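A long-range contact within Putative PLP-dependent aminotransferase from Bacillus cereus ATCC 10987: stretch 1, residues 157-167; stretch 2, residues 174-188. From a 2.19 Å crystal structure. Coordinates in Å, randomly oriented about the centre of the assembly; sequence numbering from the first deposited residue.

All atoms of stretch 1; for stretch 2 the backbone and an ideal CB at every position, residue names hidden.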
# COMPACT_ATOMS: atom_id res chain seq x y z
N PRO A 157 23.08 6.31 -6.25
CA PRO A 157 21.71 6.71 -5.99
C PRO A 157 21.37 6.87 -4.50
O PRO A 157 21.73 6.05 -3.69
CB PRO A 157 20.86 5.56 -6.59
CG PRO A 157 21.73 4.44 -6.75
CD PRO A 157 23.15 4.96 -6.83
N VAL A 158 20.63 7.94 -4.19
CA VAL A 158 20.21 8.24 -2.83
C VAL A 158 18.71 8.47 -2.77
O VAL A 158 18.14 9.21 -3.58
CB VAL A 158 20.86 9.53 -2.35
CG1 VAL A 158 20.33 9.86 -0.96
CG2 VAL A 158 22.40 9.44 -2.49
N VAL A 159 18.07 7.78 -1.84
CA VAL A 159 16.68 7.96 -1.56
C VAL A 159 16.66 8.27 -0.08
O VAL A 159 17.08 7.43 0.79
CB VAL A 159 15.83 6.70 -1.85
CG1 VAL A 159 14.46 6.85 -1.19
CG2 VAL A 159 15.70 6.42 -3.37
N VAL A 160 16.16 9.46 0.22
CA VAL A 160 16.16 9.98 1.60
C VAL A 160 14.84 9.68 2.28
O VAL A 160 13.77 10.08 1.78
CB VAL A 160 16.37 11.50 1.61
CG1 VAL A 160 16.21 12.07 3.03
CG2 VAL A 160 17.74 11.85 0.99
N ASP A 161 14.91 8.90 3.37
CA ASP A 161 13.76 8.70 4.27
C ASP A 161 13.60 9.93 5.18
O ASP A 161 14.32 10.11 6.15
CB ASP A 161 13.93 7.43 5.10
CG ASP A 161 12.72 7.10 5.96
OD1 ASP A 161 11.90 8.00 6.26
OD2 ASP A 161 12.59 5.93 6.40
N ALA A 162 12.64 10.76 4.85
CA ALA A 162 12.28 11.94 5.61
C ALA A 162 10.83 11.75 6.06
O ALA A 162 10.05 12.70 6.05
CB ALA A 162 12.43 13.20 4.72
N ALA A 163 10.47 10.52 6.41
CA ALA A 163 9.09 10.14 6.75
C ALA A 163 8.39 11.13 7.66
O ALA A 163 7.27 11.52 7.38
CB ALA A 163 9.02 8.71 7.35
N PRO A 164 9.07 11.59 8.73
CA PRO A 164 8.36 12.51 9.62
C PRO A 164 8.57 14.02 9.39
O PRO A 164 8.19 14.82 10.23
CB PRO A 164 8.88 12.12 11.01
CG PRO A 164 10.17 11.47 10.79
CD PRO A 164 10.28 11.02 9.37
N GLY A 165 9.12 14.39 8.25
CA GLY A 165 9.63 15.74 8.06
C GLY A 165 8.87 16.59 7.08
O GLY A 165 9.36 17.64 6.73
N PHE A 166 7.70 16.17 6.62
CA PHE A 166 6.95 17.03 5.72
C PHE A 166 6.54 18.29 6.45
O PHE A 166 6.06 18.24 7.57
CB PHE A 166 5.72 16.31 5.17
CG PHE A 166 5.10 16.98 4.01
CD1 PHE A 166 5.75 17.00 2.79
CD2 PHE A 166 3.86 17.61 4.14
CE1 PHE A 166 5.17 17.63 1.70
CE2 PHE A 166 3.28 18.24 3.07
CZ PHE A 166 3.94 18.26 1.84
N GLY A 167 6.65 19.42 5.77
CA GLY A 167 6.34 20.69 6.35
C GLY A 167 7.54 21.34 6.99
O GLY A 167 7.42 22.43 7.50
N UNK A 174 11.73 24.54 1.82
CA UNK A 174 11.21 23.28 2.28
C UNK A 174 12.31 22.22 2.22
O UNK A 174 13.11 22.19 1.29
CB UNK A 174 10.00 22.86 1.45
N UNK A 175 12.34 21.35 3.22
CA UNK A 175 13.32 20.29 3.27
C UNK A 175 13.26 19.43 2.01
O UNK A 175 12.18 18.93 1.68
CB UNK A 175 13.10 19.43 4.52
N UNK A 176 14.42 19.28 1.35
CA UNK A 176 14.60 18.45 0.17
C UNK A 176 14.60 19.17 -1.18
O UNK A 176 14.83 18.56 -2.23
CB UNK A 176 13.50 17.39 0.15
N UNK A 177 14.35 20.47 -1.14
CA UNK A 177 14.17 21.29 -2.35
C UNK A 177 15.31 21.04 -3.33
O UNK A 177 16.49 21.05 -2.92
CB UNK A 177 14.10 22.78 -1.99
N UNK A 178 14.96 20.79 -4.59
CA UNK A 178 15.92 20.65 -5.68
C UNK A 178 16.83 19.44 -5.56
O UNK A 178 17.76 19.31 -6.33
CB UNK A 178 16.78 21.91 -5.76
N UNK A 179 16.58 18.52 -4.64
CA UNK A 179 17.44 17.34 -4.53
C UNK A 179 17.28 16.46 -5.78
O UNK A 179 16.15 16.20 -6.26
CB UNK A 179 17.11 16.55 -3.27
N UNK A 180 18.42 16.00 -6.29
CA UNK A 180 18.43 15.15 -7.47
C UNK A 180 17.88 13.76 -7.24
O UNK A 180 17.34 13.17 -8.15
CB UNK A 180 19.86 15.04 -8.01
N UNK A 181 18.09 13.23 -6.04
CA UNK A 181 17.56 11.92 -5.70
C UNK A 181 16.08 11.99 -5.40
O UNK A 181 15.36 12.85 -5.93
CB UNK A 181 18.31 11.33 -4.50
N UNK A 182 15.62 11.09 -4.54
CA UNK A 182 14.23 11.09 -4.13
C UNK A 182 14.13 11.28 -2.63
O UNK A 182 15.02 10.85 -1.90
CB UNK A 182 13.54 9.79 -4.56
N UNK A 183 13.06 11.97 -2.22
CA UNK A 183 12.73 12.15 -0.81
C UNK A 183 11.34 11.55 -0.55
O UNK A 183 10.38 11.83 -1.27
CB UNK A 183 12.77 13.63 -0.42
N UNK A 184 11.27 10.70 0.46
CA UNK A 184 10.04 10.08 0.90
C UNK A 184 9.54 10.72 2.21
O UNK A 184 10.29 10.93 3.14
CB UNK A 184 10.25 8.58 1.08
N UNK A 185 8.27 11.08 2.23
CA UNK A 185 7.64 11.65 3.38
C UNK A 185 6.38 10.86 3.66
O UNK A 185 5.74 10.31 2.73
CB UNK A 185 7.34 13.14 3.17
N UNK A 186 5.97 10.88 4.92
CA UNK A 186 4.79 10.18 5.37
C UNK A 186 3.66 11.13 5.77
O UNK A 186 3.92 12.20 6.31
CB UNK A 186 5.15 9.27 6.55
N UNK A 187 2.42 10.72 5.50
CA UNK A 187 1.24 11.41 5.98
C UNK A 187 0.46 10.50 6.98
O UNK A 187 -0.75 10.64 7.18
CB UNK A 187 0.36 11.82 4.80
N UNK A 188 1.14 9.55 7.62
CA UNK A 188 0.47 8.74 8.63
C UNK A 188 -0.13 9.66 9.70
O UNK A 188 0.42 10.73 9.99
CB UNK A 188 1.44 7.74 9.26

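Position 174 begins the second stretch with its CB sideways to the first and no atom of that stretch close by. A short side chain would reach nothing there, but a long one could approach the ring of Phe-166 and the backbone N of Gly-167, a donor with no partner within stretch 1; an acceptor on an arm or ring would suit. The residue is His-174. Gly-167 N donates to His-174 NE2 at 3.1 Å, so this nitrogen is the unprotonated acceptor, while the ring directs its edge toward the face of Phe-166.

At 175 the CB points toward stretch 1, 4.7 Å from Gly-165 O, with the methyl of Ala-162 and Val-160 further along. A long apolar or aromatic side chain could cover both. Tyr-175 does: its CE2 lies 4.1 Å from Ala-162 CB, and its hydroxyl is hydrogen-bonded elsewhere in the structure.

Position 176 has phi/psi of 100/-4, where a CB would jam against the preceding carbonyl oxygen; Gly-176 meets that demand. Positions 177 and 178 are out of reach of stretch 1, which sets no demand on them; the positive phi at 178 (phi/psi 66/9) favours glycine, asparagine or aspartate. They are Gln-177 and Asp-178, joined by a hydrogen bond from Gln-177 NE2 to Asp-178 OD1, 2.8 Å.

The CB of 179 points toward stretch 1 from a distance, and the groups ahead are valine methyls. Only a large side chain would span the gap, preferably an apolar one. Phe-179 places CZ 3.7 Å from Val-158 CG1 and CE2 3.7 Å from Val-160 CG2. Position 180 points sideways and is unconstrained here; it is Ser-180.

At 181 an ideal CB would stand 2.3 Å from Val-158 O, a clash, so glycine is required. Gly-181 instead lets its CA approach Val-158 O at 3.5 Å.

A parallel strand runs from 182 to 186. The CB of 182 lies on the same face as Val-159, 4.2 Å from its CG2, and favours an apolar side chain. Met-182, present as selenomethionine, makes that contact with CB while its end leads away; Val-160 N donates to Met-182 O at 2.8 Å. On the other face, 183 sits beside Val-160 and near Ala-162, where a branched aliphatic would fit. Ile-183 brings CG2 3.7 Å from Ala-162 CB.

Position 184 returns to the face of Val-159 and Asp-161, again suiting an aliphatic. Ile-184 packs CG1 3.8 Å from Val-159 CG1, and its N donates to Val-160 O at 2.9 Å.

At 185 the CB is 4.1 Å from Phe-166 CB, inviting a flat or bulky apolar group. Tyr-185 offers its ring face to the edge of Phe-166, and its OH donates to Tyr-175 O over a very short 2.5 Å.

The CB of 186 is a tight 3.2 Å from Ala-163 O, favouring a small residue. Ser-186 complies, its N donating to Ala-163 O at 2.9 Å.

From 187, a long ring could return to Phe-166; Phe-187 turns its edge to that ring's face, CE1 3.6 Å from Phe-166 CD2. The CB of 188 points sideways with stretch 1 well away, so many side chains would do; it is His-188, which does not touch stretch 1, though His-188 N donates to Ser-186 OG at 3.1 Å.

Stretch 2, residues 174-188: HYGQDFSGMIIYSFH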
# COMPACT_ATOMS: atom_id res chain seq x y z
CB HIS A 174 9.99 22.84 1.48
CG HIS A 174 9.33 21.61 2.04
ND1 HIS A 174 9.60 20.35 1.57
CD2 HIS A 174 8.43 21.46 3.03
CE1 HIS A 174 8.89 19.47 2.26
NE2 HIS A 174 8.17 20.13 3.15
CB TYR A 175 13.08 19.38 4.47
CG TYR A 175 14.18 18.37 4.54
CD1 TYR A 175 15.41 18.72 5.05
CD2 TYR A 175 14.03 17.09 4.02
CE1 TYR A 175 16.45 17.85 5.09
CE2 TYR A 175 15.09 16.18 4.05
CZ TYR A 175 16.30 16.59 4.59
OH TYR A 175 17.39 15.75 4.65
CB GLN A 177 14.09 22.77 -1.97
CG GLN A 177 13.92 23.77 -3.16
CD GLN A 177 12.55 23.65 -3.80
OE1 GLN A 177 11.53 23.85 -3.12
NE2 GLN A 177 12.50 23.28 -5.08
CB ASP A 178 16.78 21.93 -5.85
CG ASP A 178 15.95 23.16 -6.25
OD1 ASP A 178 14.78 23.00 -6.64
OD2 ASP A 178 16.45 24.31 -6.16
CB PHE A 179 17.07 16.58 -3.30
CG PHE A 179 17.95 15.39 -3.01
CD1 PHE A 179 19.32 15.55 -2.77
CD2 PHE A 179 17.40 14.14 -2.89
CE1 PHE A 179 20.13 14.48 -2.44
CE2 PHE A 179 18.18 13.03 -2.52
CZ PHE A 179 19.55 13.19 -2.31
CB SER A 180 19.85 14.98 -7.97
OG SER A 180 20.31 16.23 -8.40
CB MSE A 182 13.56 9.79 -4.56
CG MSE A 182 13.13 9.90 -5.98
SE MSE A 182 12.40 8.37 -6.85
CE MSE A 182 11.46 9.48 -8.13
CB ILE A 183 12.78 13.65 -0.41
CG1 ILE A 183 14.09 14.25 -0.98
CG2 ILE A 183 12.64 13.78 1.06
CD1 ILE A 183 14.83 15.23 -0.18
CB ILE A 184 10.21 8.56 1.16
CG1 ILE A 184 10.94 7.84 -0.01
CG2 ILE A 184 8.87 7.95 1.45
CD1 ILE A 184 10.62 8.37 -1.44
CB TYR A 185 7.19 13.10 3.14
CG TYR A 185 8.20 14.08 2.62
CD1 TYR A 185 8.97 14.87 3.47
CD2 TYR A 185 8.28 14.32 1.24
CE1 TYR A 185 9.92 15.84 2.93
CE2 TYR A 185 9.18 15.25 0.72
CZ TYR A 185 10.01 16.01 1.55
OH TYR A 185 10.88 16.96 0.95
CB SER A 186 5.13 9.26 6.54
OG SER A 186 3.98 8.60 7.02
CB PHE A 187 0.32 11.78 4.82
CG PHE A 187 0.93 12.67 3.75
CD1 PHE A 187 1.80 13.71 4.05
CD2 PHE A 187 0.53 12.51 2.42
CE1 PHE A 187 2.31 14.54 3.04
CE2 PHE A 187 1.03 13.35 1.40
CZ PHE A 187 1.91 14.38 1.72
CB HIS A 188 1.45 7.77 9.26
CG HIS A 188 0.82 6.71 10.10
ND1 HIS A 188 0.77 6.78 11.47
CD2 HIS A 188 0.27 5.51 9.76
CE1 HIS A 188 0.20 5.68 11.95
NE2 HIS A 188 -0.11 4.89 10.93
O HOH W 1 5.85 13.98 7.32
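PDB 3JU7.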